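Local coordinates for uncharacterized protein (Leptospira interrogans serogroup Icterohaemorrhagiae serovar copenhageni, PDB 6ULO) that is of unknown function but carries a Rossmann-like domain of the DUF7790 family and is probably tethered to a membrane by a transmembrane helix, at residues A231-L241 with F286-L297; L35-T46 with D91-A99. One frame throughout, in Å; residues are numbered along the deposited sequence. Where two conformers were deposited one is given.

Interaction 1. Residues A231-L241 with F286-L297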
loop_
_atom_site.group_PDB
_atom_site.type_symbol
_atom_site.label_atom_id
_atom_site.label_comp_id
_atom_site.label_asym_id
_atom_site.label_seq_id
_atom_site.Cartn_x
_atom_site.Cartn_y
_atom_site.Cartn_z
ATOM N N ALA A 231 6.891 7.556 17.659
ATOM C CA ALA A 231 7.564 6.464 18.342
ATOM C C ALA A 231 6.554 5.333 18.500
ATOM O O ALA A 231 5.373 5.581 18.727
ATOM C CB ALA A 231 8.089 6.930 19.705
ATOM N N TYR A 232 7.009 4.106 18.361
ATOM C CA TYR A 232 6.072 2.978 18.365
ATOM C C TYR A 232 5.314 2.884 19.679
ATOM O O TYR A 232 5.945 2.719 20.730
ATOM C CB TYR A 232 6.835 1.681 18.176
ATOM C CG TYR A 232 7.603 1.610 16.868
ATOM C CD1 TYR A 232 6.934 1.679 15.649
ATOM C CD2 TYR A 232 8.987 1.471 16.842
ATOM C CE1 TYR A 232 7.595 1.606 14.447
ATOM C CE2 TYR A 232 9.667 1.386 15.640
ATOM C CZ TYR A 232 8.970 1.460 14.443
ATOM O OH TYR A 232 9.686 1.366 13.271
ATOM N N PRO A 233 3.984 2.964 19.670
ATOM C CA PRO A 233 3.205 2.782 20.903
ATOM C C PRO A 233 2.749 1.331 21.055
ATOM O O PRO A 233 2.851 0.510 20.134
ATOM C CB PRO A 233 1.999 3.693 20.662
ATOM C CG PRO A 233 1.742 3.492 19.181
ATOM C CD PRO A 233 3.137 3.400 18.544
ATOM N N GLN A 234 2.180 1.042 22.229
ATOM C CA GLN A 234 1.805 -0.326 22.567
ATOM C C GLN A 234 0.815 -0.941 21.579
ATOM O O GLN A 234 0.948 -2.115 21.223
ATOM C CB GLN A 234 1.230 -0.346 23.971
ATOM C CG GLN A 234 1.073 -1.725 24.527
ATOM C CD GLN A 234 2.396 -2.421 24.646
ATOM O OE1 GLN A 234 3.359 -1.863 25.194
ATOM N NE2 GLN A 234 2.476 -3.632 24.109
ATOM N N GLU A 235 -0.205 -0.192 21.150
ATOM C CA GLU A 235 -1.200 -0.813 20.279
ATOM C C GLU A 235 -0.589 -1.246 18.954
ATOM O O GLU A 235 -0.953 -2.290 18.415
ATOM C CB GLU A 235 -2.401 0.100 20.055
ATOM C CG GLU A 235 -3.391 0.192 21.241
ATOM C CD GLU A 235 -4.123 -1.142 21.655
ATOM O OE1 GLU A 235 -4.244 -2.123 20.867
ATOM O OE2 GLU A 235 -4.617 -1.206 22.807
ATOM N N PHE A 236 0.368 -0.476 18.431
ATOM C CA PHE A 236 1.042 -0.845 17.194
ATOM C C PHE A 236 1.944 -2.048 17.416
ATOM O O PHE A 236 1.980 -2.975 16.594
ATOM C CB PHE A 236 1.845 0.355 16.694
ATOM C CG PHE A 236 2.647 0.086 15.454
ATOM C CD1 PHE A 236 2.108 0.306 14.202
ATOM C CD2 PHE A 236 3.977 -0.302 15.527
ATOM C CE1 PHE A 236 2.870 0.088 13.043
ATOM C CE2 PHE A 236 4.736 -0.521 14.389
ATOM C CZ PHE A 236 4.187 -0.340 13.137
ATOM N N LYS A 237 2.644 -2.088 18.556
ATOM C CA LYS A 237 3.444 -3.262 18.843
ATOM C C LYS A 237 2.565 -4.510 18.879
ATOM O O LYS A 237 2.896 -5.534 18.274
ATOM C CB LYS A 237 4.145 -3.083 20.186
ATOM C CG LYS A 237 5.187 -1.976 20.215
ATOM C CD LYS A 237 5.718 -1.766 21.643
ATOM C CE LYS A 237 6.851 -0.792 21.643
ATOM N NZ LYS A 237 7.384 -0.636 23.015
ATOM N N ASN A 238 1.440 -4.442 19.595
ATOM C CA ASN A 238 0.560 -5.602 19.690
ATOM C C ASN A 238 0.026 -6.013 18.329
ATOM O O ASN A 238 -0.038 -7.210 18.016
ATOM C CB ASN A 238 -0.625 -5.297 20.606
ATOM C CG ASN A 238 -0.245 -5.233 22.039
ATOM O OD1 ASN A 238 0.862 -5.607 22.440
ATOM N ND2 ASN A 238 -1.165 -4.743 22.838
ATOM N N SER A 239 -0.377 -5.042 17.504
ATOM C CA SER A 239 -0.967 -5.437 16.230
ATOM C C SER A 239 0.077 -6.052 15.298
ATOM O O SER A 239 -0.227 -7.032 14.615
ATOM C CB SER A 239 -1.742 -4.292 15.569
ATOM O OG SER A 239 -0.878 -3.221 15.292
ATOM N N ILE A 240 1.314 -5.531 15.272
ATOM C CA ILE A 240 2.328 -6.139 14.415
ATOM C C ILE A 240 2.717 -7.523 14.928
ATOM O O ILE A 240 2.877 -8.463 14.140
ATOM C CB ILE A 240 3.537 -5.211 14.211
ATOM C CG1 ILE A 240 3.077 -3.871 13.612
ATOM C CG2 ILE A 240 4.592 -5.905 13.340
ATOM C CD1 ILE A 240 2.486 -3.963 12.258
ATOM N N LEU A 241 2.853 -7.683 16.253
ATOM C CA LEU A 241 3.150 -9.003 16.801
ATOM C C LEU A 241 2.059 -10.005 16.486
ATOM O O LEU A 241 2.332 -11.202 16.384
ATOM C CB LEU A 241 3.373 -8.915 18.314
ATOM C CG LEU A 241 4.863 -8.744 18.641
ATOM C CD1 LEU A 241 5.508 -7.498 18.052
ATOM C CD2 LEU A 241 5.062 -8.821 20.146
ATOM N N PHE A 286 11.299 -7.335 12.416
ATOM C CA PHE A 286 10.644 -6.153 12.961
ATOM C C PHE A 286 9.923 -6.476 14.264
ATOM O O PHE A 286 9.946 -5.675 15.191
ATOM C CB PHE A 286 9.682 -5.604 11.907
ATOM C CG PHE A 286 9.047 -4.280 12.243
ATOM C CD1 PHE A 286 9.801 -3.233 12.785
ATOM C CD2 PHE A 286 7.698 -4.056 11.951
ATOM C CE1 PHE A 286 9.222 -1.995 13.033
ATOM C CE2 PHE A 286 7.113 -2.808 12.188
ATOM C CZ PHE A 286 7.878 -1.770 12.720
ATOM N N GLN A 287 9.295 -7.649 14.352
ATOM C CA GLN A 287 8.623 -8.057 15.585
ATOM C C GLN A 287 9.599 -8.164 16.756
ATOM O O GLN A 287 9.250 -7.802 17.881
ATOM C CB GLN A 287 7.885 -9.379 15.366
ATOM C CG GLN A 287 6.670 -9.214 14.443
ATOM C CD GLN A 287 6.098 -10.564 14.019
ATOM O OE1 GLN A 287 6.824 -11.545 13.988
ATOM N NE2 GLN A 287 4.805 -10.616 13.710
ATOM N N LYS A 288 10.844 -8.590 16.495
ATOM C CA LYS A 288 11.873 -8.556 17.534
ATOM C C LYS A 288 12.148 -7.130 17.999
ATOM O O LYS A 288 12.229 -6.856 19.204
ATOM C CB LYS A 288 13.176 -9.195 17.048
ATOM C CG LYS A 288 13.112 -10.648 16.633
ATOM C CD LYS A 288 14.485 -11.096 16.085
ATOM C CE LYS A 288 14.543 -12.583 15.831
ATOM N NZ LYS A 288 14.410 -13.395 17.088
ATOM N N TRP A 289 12.346 -6.201 17.055
ATOM C CA TRP A 289 12.594 -4.818 17.458
ATOM C C TRP A 289 11.441 -4.268 18.281
ATOM O O TRP A 289 11.653 -3.617 19.306
ATOM C CB TRP A 289 12.856 -3.942 16.221
ATOM C CG TRP A 289 14.202 -4.210 15.639
ATOM C CD1 TRP A 289 14.517 -5.106 14.640
ATOM C CD2 TRP A 289 15.422 -3.553 15.987
ATOM N NE1 TRP A 289 15.877 -5.058 14.379
ATOM C CE2 TRP A 289 16.441 -4.109 15.186
ATOM C CE3 TRP A 289 15.756 -2.554 16.912
ATOM C CZ2 TRP A 289 17.761 -3.710 15.293
ATOM C CZ3 TRP A 289 17.074 -2.158 17.003
ATOM C CH2 TRP A 289 18.048 -2.729 16.199
ATOM N N LEU A 290 10.210 -4.543 17.860
ATOM C CA LEU A 290 9.045 -4.005 18.565
ATOM C C LEU A 290 8.877 -4.611 19.950
ATOM O O LEU A 290 8.271 -3.973 20.815
ATOM C CB LEU A 290 7.796 -4.231 17.721
ATOM C CG LEU A 290 7.728 -3.458 16.396
ATOM C CD1 LEU A 290 6.454 -3.876 15.706
ATOM C CD2 LEU A 290 7.772 -1.973 16.686
ATOM N N SER A 291 9.354 -5.832 20.166
ATOM C CA SER A 291 9.206 -6.492 21.457
ATOM C C SER A 291 10.303 -6.113 22.438
ATOM O O SER A 291 10.186 -6.441 23.613
ATOM C CB SER A 291 9.221 -8.018 21.278
ATOM O OG SER A 291 10.494 -8.485 20.871
ATOM N N SER A 292 11.367 -5.442 21.974
ATOM C CA SER A 292 12.580 -5.212 22.752
ATOM C C SER A 292 12.413 -4.219 23.900
ATOM O O SER A 292 13.231 -4.235 24.821
ATOM C CB SER A 292 13.690 -4.709 21.816
ATOM O OG SER A 292 13.466 -3.359 21.375
ATOM N N GLY A 293 11.393 -3.359 23.874
ATOM C CA GLY A 293 11.237 -2.381 24.932
ATOM C C GLY A 293 12.212 -1.227 24.897
ATOM O O GLY A 293 12.364 -0.536 25.907
ATOM N N LYS A 294 12.876 -0.986 23.777
ATOM C CA LYS A 294 13.775 0.160 23.712
ATOM C C LYS A 294 12.942 1.430 23.841
ATOM O O LYS A 294 12.062 1.663 23.008
ATOM C CB LYS A 294 14.570 0.176 22.401
ATOM C CG LYS A 294 15.649 -0.893 22.322
ATOM C CD LYS A 294 16.172 -1.066 20.908
ATOM C CE LYS A 294 17.382 -1.982 20.855
ATOM N NZ LYS A 294 18.651 -1.289 21.219
ATOM N N PRO A 295 13.181 2.273 24.843
ATOM C CA PRO A 295 12.289 3.424 25.047
ATOM C C PRO A 295 12.358 4.395 23.878
ATOM O O PRO A 295 13.441 4.754 23.407
ATOM C CB PRO A 295 12.803 4.053 26.349
ATOM C CG PRO A 295 14.161 3.497 26.520
ATOM C CD PRO A 295 14.172 2.137 25.921
ATOM N N GLY A 296 11.191 4.812 23.403
ATOM C CA GLY A 296 11.212 5.807 22.360
ATOM C C GLY A 296 11.659 5.303 21.009
ATOM O O GLY A 296 11.907 6.120 20.119
ATOM N N LEU A 297 11.711 3.980 20.811
ATOM C CA LEU A 297 12.131 3.411 19.533
ATOM C C LEU A 297 11.277 3.922 18.385
ATOM O O LEU A 297 10.047 4.016 18.478
ATOM C CB LEU A 297 12.020 1.881 19.581
ATOM C CG LEU A 297 12.572 1.130 18.369
ATOM C CD1 LEU A 297 14.106 1.288 18.338
ATOM C CD2 LEU A 297 12.135 -0.339 18.427
HETATM O O HOH W 1 8.716 3.178 20.963
HETATM O O HOH W 2 9.692 0.813 22.059
HETATM O O HOH W 3 8.473 -3.162 23.467
HETATM O O HOH W 4 3.138 -13.124 14.650
#
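L290 presses its two methyls into different neighbours on 231-241. CD2 stands over one face of the Y232 ring, 3.7 Å from its centroid and 16° off the ring normal, a CH-pi contact; CD1 lies against I240 CB at 3.5 Å. With CG anti to its own carbonyl carbon (chi1 -66°), the branched end drops as a knob into the hole formed by F236, K237, I240 and L241, a fit that suits the forked shape of leucine. F286 turns an edge toward the face of Y232 in an offset edge-to-face pair, centroids 5.5 Å apart and planes at 71°, and its CZ also meets the edge of the F236 ring. The Y232 hydroxyl sits at the edge of the F286 ring and hydrogen-bonds E227.

Polar bonds fasten both ends. Q287, its chain extended beyond CG, brings NE2 to the I240 carbonyl O at 2.9 Å; the oxygen lies close to the plane of the Q287 amide, while the donor stands tilted from the plane of the I240 carbonyl. Glutamine has the reach and the N-H to meet a carbonyl near the helix C-terminus. Y232 N donates to L297 O at 3.0 Å, and water 1 donates to Y232 O and to L297 O. The aliphatic part of K237 lies along L290 O, and its NZ holds waters 2 and 3. The arrangement is a helix pair, 234-241 against 286-291, running roughly antiparallel with segment axes 9.6 Å apart and L290 as a knob in a four-residue hole.

Interaction 2. Residues L35-T46 with D91-A99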
loop_
_atom_site.group_PDB
_atom_site.type_symbol
_atom_site.label_atom_id
_atom_site.label_comp_id
_atom_site.label_asym_id
_atom_site.label_seq_id
_atom_site.Cartn_x
_atom_site.Cartn_y
_atom_site.Cartn_z
ATOM N N LEU A 35 -13.674 6.759 10.968
ATOM C CA LEU A 35 -12.835 7.848 10.495
ATOM C C LEU A 35 -13.690 9.090 10.533
ATOM O O LEU A 35 -14.913 9.014 10.416
ATOM C CB LEU A 35 -12.340 7.613 9.066
ATOM C CG LEU A 35 -11.543 6.337 8.873
ATOM C CD1 LEU A 35 -10.908 6.384 7.506
ATOM C CD2 LEU A 35 -10.489 6.179 9.923
ATOM N N VAL A 36 -13.064 10.223 10.789
ATOM C CA VAL A 36 -13.774 11.487 10.657
ATOM C C VAL A 36 -12.929 12.400 9.777
ATOM O O VAL A 36 -11.724 12.162 9.581
ATOM C CB VAL A 36 -14.074 12.120 12.030
ATOM C CG1 VAL A 36 -14.897 11.165 12.891
ATOM C CG2 VAL A 36 -12.782 12.541 12.725
ATOM N N PRO A 37 -13.546 13.427 9.193
ATOM C CA PRO A 37 -12.804 14.358 8.334
ATOM C C PRO A 37 -11.671 15.030 9.084
ATOM O O PRO A 37 -11.808 15.400 10.252
ATOM C CB PRO A 37 -13.883 15.375 7.940
ATOM C CG PRO A 37 -15.154 14.591 7.952
ATOM C CD PRO A 37 -14.995 13.692 9.143
ATOM N N THR A 38 -10.540 15.195 8.399
ATOM C CA THR A 38 -9.376 15.899 8.943
ATOM C C THR A 38 -8.776 16.790 7.870
ATOM O O THR A 38 -9.208 16.792 6.714
ATOM C CB THR A 38 -8.266 14.951 9.404
ATOM O OG1 THR A 38 -7.615 14.397 8.255
ATOM C CG2 THR A 38 -8.811 13.839 10.283
ATOM N N LYS A 39 -7.720 17.515 8.246
ATOM C CA LYS A 39 -7.038 18.381 7.284
ATOM C C LYS A 39 -6.376 17.599 6.171
ATOM O O LYS A 39 -6.030 18.182 5.142
ATOM C CB LYS A 39 -5.951 19.224 7.962
ATOM C CG LYS A 39 -4.786 18.409 8.510
ATOM C CD LYS A 39 -3.738 19.280 9.210
ATOM C CE LYS A 39 -2.689 18.408 9.915
ATOM N NZ LYS A 39 -1.679 19.206 10.687
ATOM N N TRP A 40 -6.215 16.292 6.337
ATOM C CA TRP A 40 -5.591 15.488 5.295
ATOM C C TRP A 40 -6.559 15.064 4.213
ATOM O O TRP A 40 -6.143 14.415 3.260
ATOM C CB TRP A 40 -4.917 14.260 5.908
ATOM C CG TRP A 40 -3.881 14.645 6.882
ATOM C CD1 TRP A 40 -3.933 14.481 8.242
ATOM C CD2 TRP A 40 -2.638 15.290 6.601
ATOM N NE1 TRP A 40 -2.793 14.977 8.813
ATOM C CE2 TRP A 40 -1.984 15.484 7.835
ATOM C CE3 TRP A 40 -2.016 15.732 5.432
ATOM C CZ2 TRP A 40 -0.724 16.089 7.936
ATOM C CZ3 TRP A 40 -0.749 16.336 5.535
ATOM C CH2 TRP A 40 -0.129 16.513 6.778
ATOM N N ASP A 41 -7.842 15.382 4.350
ATOM C CA ASP A 41 -8.846 15.057 3.337
ATOM C C ASP A 41 -8.789 16.065 2.187
ATOM O O ASP A 41 -9.717 16.825 1.923
ATOM C CB ASP A 41 -10.227 14.974 3.971
ATOM C CG ASP A 41 -10.414 13.695 4.738
ATOM O OD1 ASP A 41 -10.385 12.642 4.109
ATOM O OD2 ASP A 41 -10.580 13.712 5.960
ATOM N N VAL A 42 -7.653 16.027 1.488
ATOM C CA VAL A 42 -7.374 16.859 0.318
ATOM C C VAL A 42 -6.726 15.966 -0.728
ATOM O O VAL A 42 -6.212 14.888 -0.421
ATOM C CB VAL A 42 -6.453 18.068 0.635
ATOM C CG1 VAL A 42 -7.142 19.054 1.573
ATOM C CG2 VAL A 42 -5.107 17.580 1.232
ATOM N N GLY A 43 -6.776 16.411 -1.987
ATOM C CA GLY A 43 -6.311 15.564 -3.077
ATOM C C GLY A 43 -4.840 15.197 -2.982
ATOM O O GLY A 43 -4.437 14.122 -3.439
ATOM N N ASP A 44 -4.029 16.069 -2.368
ATOM C CA ASP A 44 -2.591 15.827 -2.249
ATOM C C ASP A 44 -2.304 14.481 -1.585
ATOM O O ASP A 44 -1.283 13.846 -1.848
ATOM C CB ASP A 44 -1.949 16.937 -1.387
ATOM C CG ASP A 44 -2.423 18.359 -1.740
ATOM O OD1 ASP A 44 -1.532 19.187 -2.040
ATOM O OD2 ASP A 44 -3.649 18.667 -1.713
ATOM N N THR A 45 -3.185 14.046 -0.695
ATOM C CA THR A 45 -2.943 12.861 0.112
ATOM C C THR A 45 -3.142 11.570 -0.656
ATOM O O THR A 45 -2.721 10.509 -0.174
ATOM C CB THR A 45 -3.886 12.906 1.311
ATOM O OG1 THR A 45 -3.821 14.219 1.883
ATOM C CG2 THR A 45 -3.532 11.860 2.364
ATOM N N THR A 46 -3.728 11.630 -1.852
ATOM C CA THR A 46 -4.147 10.438 -2.584
ATOM C C THR A 46 -3.073 9.905 -3.522
ATOM O O THR A 46 -3.336 8.954 -4.267
ATOM C CB THR A 46 -5.418 10.709 -3.404
ATOM O OG1 THR A 46 -5.139 11.668 -4.444
ATOM C CG2 THR A 46 -6.542 11.217 -2.518
ATOM N N ASP A 91 -6.090 2.648 5.520
ATOM C CA ASP A 91 -5.643 4.021 5.730
ATOM C C ASP A 91 -6.566 4.707 6.724
ATOM O O ASP A 91 -7.697 4.275 6.962
ATOM C CB ASP A 91 -5.560 4.778 4.394
ATOM C CG ASP A 91 -4.595 5.951 4.417
ATOM O OD1 ASP A 91 -3.413 5.718 4.060
ATOM O OD2 ASP A 91 -5.033 7.088 4.747
ATOM N N PHE A 92 -6.066 5.765 7.347
ATOM C CA PHE A 92 -6.812 6.491 8.358
ATOM C C PHE A 92 -7.446 7.762 7.838
ATOM O O PHE A 92 -8.153 8.431 8.592
ATOM C CB PHE A 92 -5.912 6.795 9.566
ATOM C CG PHE A 92 -6.653 7.198 10.801
ATOM C CD1 PHE A 92 -7.628 6.385 11.338
ATOM C CD2 PHE A 92 -6.331 8.378 11.457
ATOM C CE1 PHE A 92 -8.295 6.755 12.510
ATOM C CE2 PHE A 92 -6.999 8.749 12.615
ATOM C CZ PHE A 92 -7.968 7.920 13.136
ATOM N N THR A 93 -7.204 8.130 6.584
ATOM C CA THR A 93 -7.794 9.333 6.006
ATOM C C THR A 93 -8.900 8.915 5.033
ATOM O O THR A 93 -8.664 8.105 4.123
ATOM C CB THR A 93 -6.727 10.190 5.302
ATOM O OG1 THR A 93 -5.679 10.535 6.241
ATOM C CG2 THR A 93 -7.343 11.476 4.780
ATOM N N GLN A 94 -10.105 9.479 5.223
ATOM C CA GLN A 94 -11.246 9.028 4.433
ATOM C C GLN A 94 -11.017 9.226 2.938
ATOM O O GLN A 94 -11.425 8.370 2.132
ATOM C CB GLN A 94 -12.522 9.722 4.896
ATOM C CG GLN A 94 -13.770 9.085 4.349
ATOM C CD GLN A 94 -13.831 7.574 4.582
ATOM O OE1 GLN A 94 -13.705 6.781 3.657
ATOM N NE2 GLN A 94 -14.010 7.177 5.836
ATOM N N ILE A 95 -10.342 10.313 2.542
ATOM C CA ILE A 95 -10.167 10.542 1.114
ATOM C C ILE A 95 -9.347 9.435 0.485
ATOM O O ILE A 95 -9.577 9.079 -0.676
ATOM C CB ILE A 95 -9.605 11.946 0.802
ATOM C CG1 ILE A 95 -9.904 12.306 -0.676
ATOM C CG2 ILE A 95 -8.075 12.038 1.056
ATOM C CD1 ILE A 95 -9.446 13.723 -1.074
ATOM N N VAL A 96 -8.370 8.888 1.220
ATOM C CA VAL A 96 -7.547 7.816 0.672
ATOM C C VAL A 96 -8.369 6.545 0.494
ATOM O O VAL A 96 -8.322 5.898 -0.554
ATOM C CB VAL A 96 -6.328 7.584 1.585
ATOM C CG1 VAL A 96 -5.579 6.340 1.162
ATOM C CG2 VAL A 96 -5.400 8.786 1.599
ATOM N N VAL A 97 -9.181 6.201 1.503
ATOM C CA VAL A 97 -10.020 5.009 1.432
ATOM C C VAL A 97 -10.988 5.123 0.266
ATOM O O VAL A 97 -11.128 4.193 -0.539
ATOM C CB VAL A 97 -10.739 4.755 2.780
ATOM C CG1 VAL A 97 -11.630 3.512 2.679
ATOM C CG2 VAL A 97 -9.720 4.601 3.930
ATOM N N HIS A 98 -11.596 6.297 0.104
ATOM C CA HIS A 98 -12.572 6.472 -0.967
ATOM C C HIS A 98 -11.918 6.538 -2.336
ATOM O O HIS A 98 -12.460 5.988 -3.294
ATOM C CB HIS A 98 -13.382 7.725 -0.694
ATOM C CG HIS A 98 -14.426 7.502 0.345
ATOM N ND1 HIS A 98 -15.061 8.528 1.003
ATOM C CD2 HIS A 98 -14.987 6.353 0.793
ATOM C CE1 HIS A 98 -15.968 8.021 1.822
ATOM N NE2 HIS A 98 -15.944 6.703 1.711
ATOM N N ALA A 99 -10.751 7.202 -2.462
ATOM C CA ALA A 99 -10.082 7.231 -3.757
ATOM C C ALA A 99 -9.659 5.824 -4.155
ATOM O O ALA A 99 -9.741 5.458 -5.329
ATOM C CB ALA A 99 -8.901 8.210 -3.743
HETATM O O HOH W 5 -10.432 11.410 7.313
HETATM O O HOH W 6 -6.544 11.852 8.666
#
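D41 carboxylate oxygens receive donors from both segments. OD1 takes the backbone N-H of I95 at 2.8 Å, nearly along its C-O axis, while OD2 accepts T38 N at 2.9 Å through its anti lone pair and a further proton from water 5. Here the loop 35-46 closes over the N-terminus of helix 94-109, which follows strand 86-91 of the parallel part of a Rossmann-like sheet. T93 holds the N-cap position but makes no capping bond with its side chain, and D41 meets an N-H of the first turn instead; an aspartate suits this place, since its negative charge would probably be favoured by the helix dipole. Water 5 extends the grip, accepting from Q94 N and donating to V36 O.

T38 OG1 accepts W40 N, an ST turn that shapes the loop, and water 6 joins T38 OG1 to T93 OG1. The T93 methyl, anti to the backbone N, slips past the aspartate with CG2 3.3 Å from D41 OD1. The side chain of the same I95 lays CD1 against V42 O at 3.5 Å and rests CG1 and CG2 against the T46 methyl, a branched side chain filling the bend of the loop. L35 extends its CD1 to V97 CG2, 4.2 Å away. T45 OG1 donates to W40 O at 2.7 Å, and T45 CG2 crosses V96 CG2 at about a right angle, 3.7 Å away.

In the fold
The two interactions lie beside different parts of one mixed eight-stranded sheet, their centres 26 Å apart and their nearest atoms about 11 Å apart, so they do not touch. In chain order they are in series: interaction 2 is complete before interaction 1 begins. Interaction 2 lies at the end of strand 86-91, next to the outermost strand 191-195, where a loop meets a helix start through a carboxylate and bridging waters as well as apolar side chains. Interaction 1 pairs helix 283-291, which follows and touches strand 277-282, with helix 234-241, which also touches helix 203-214. No ligand is bound and no active site is known, so neither contact can be assigned to one.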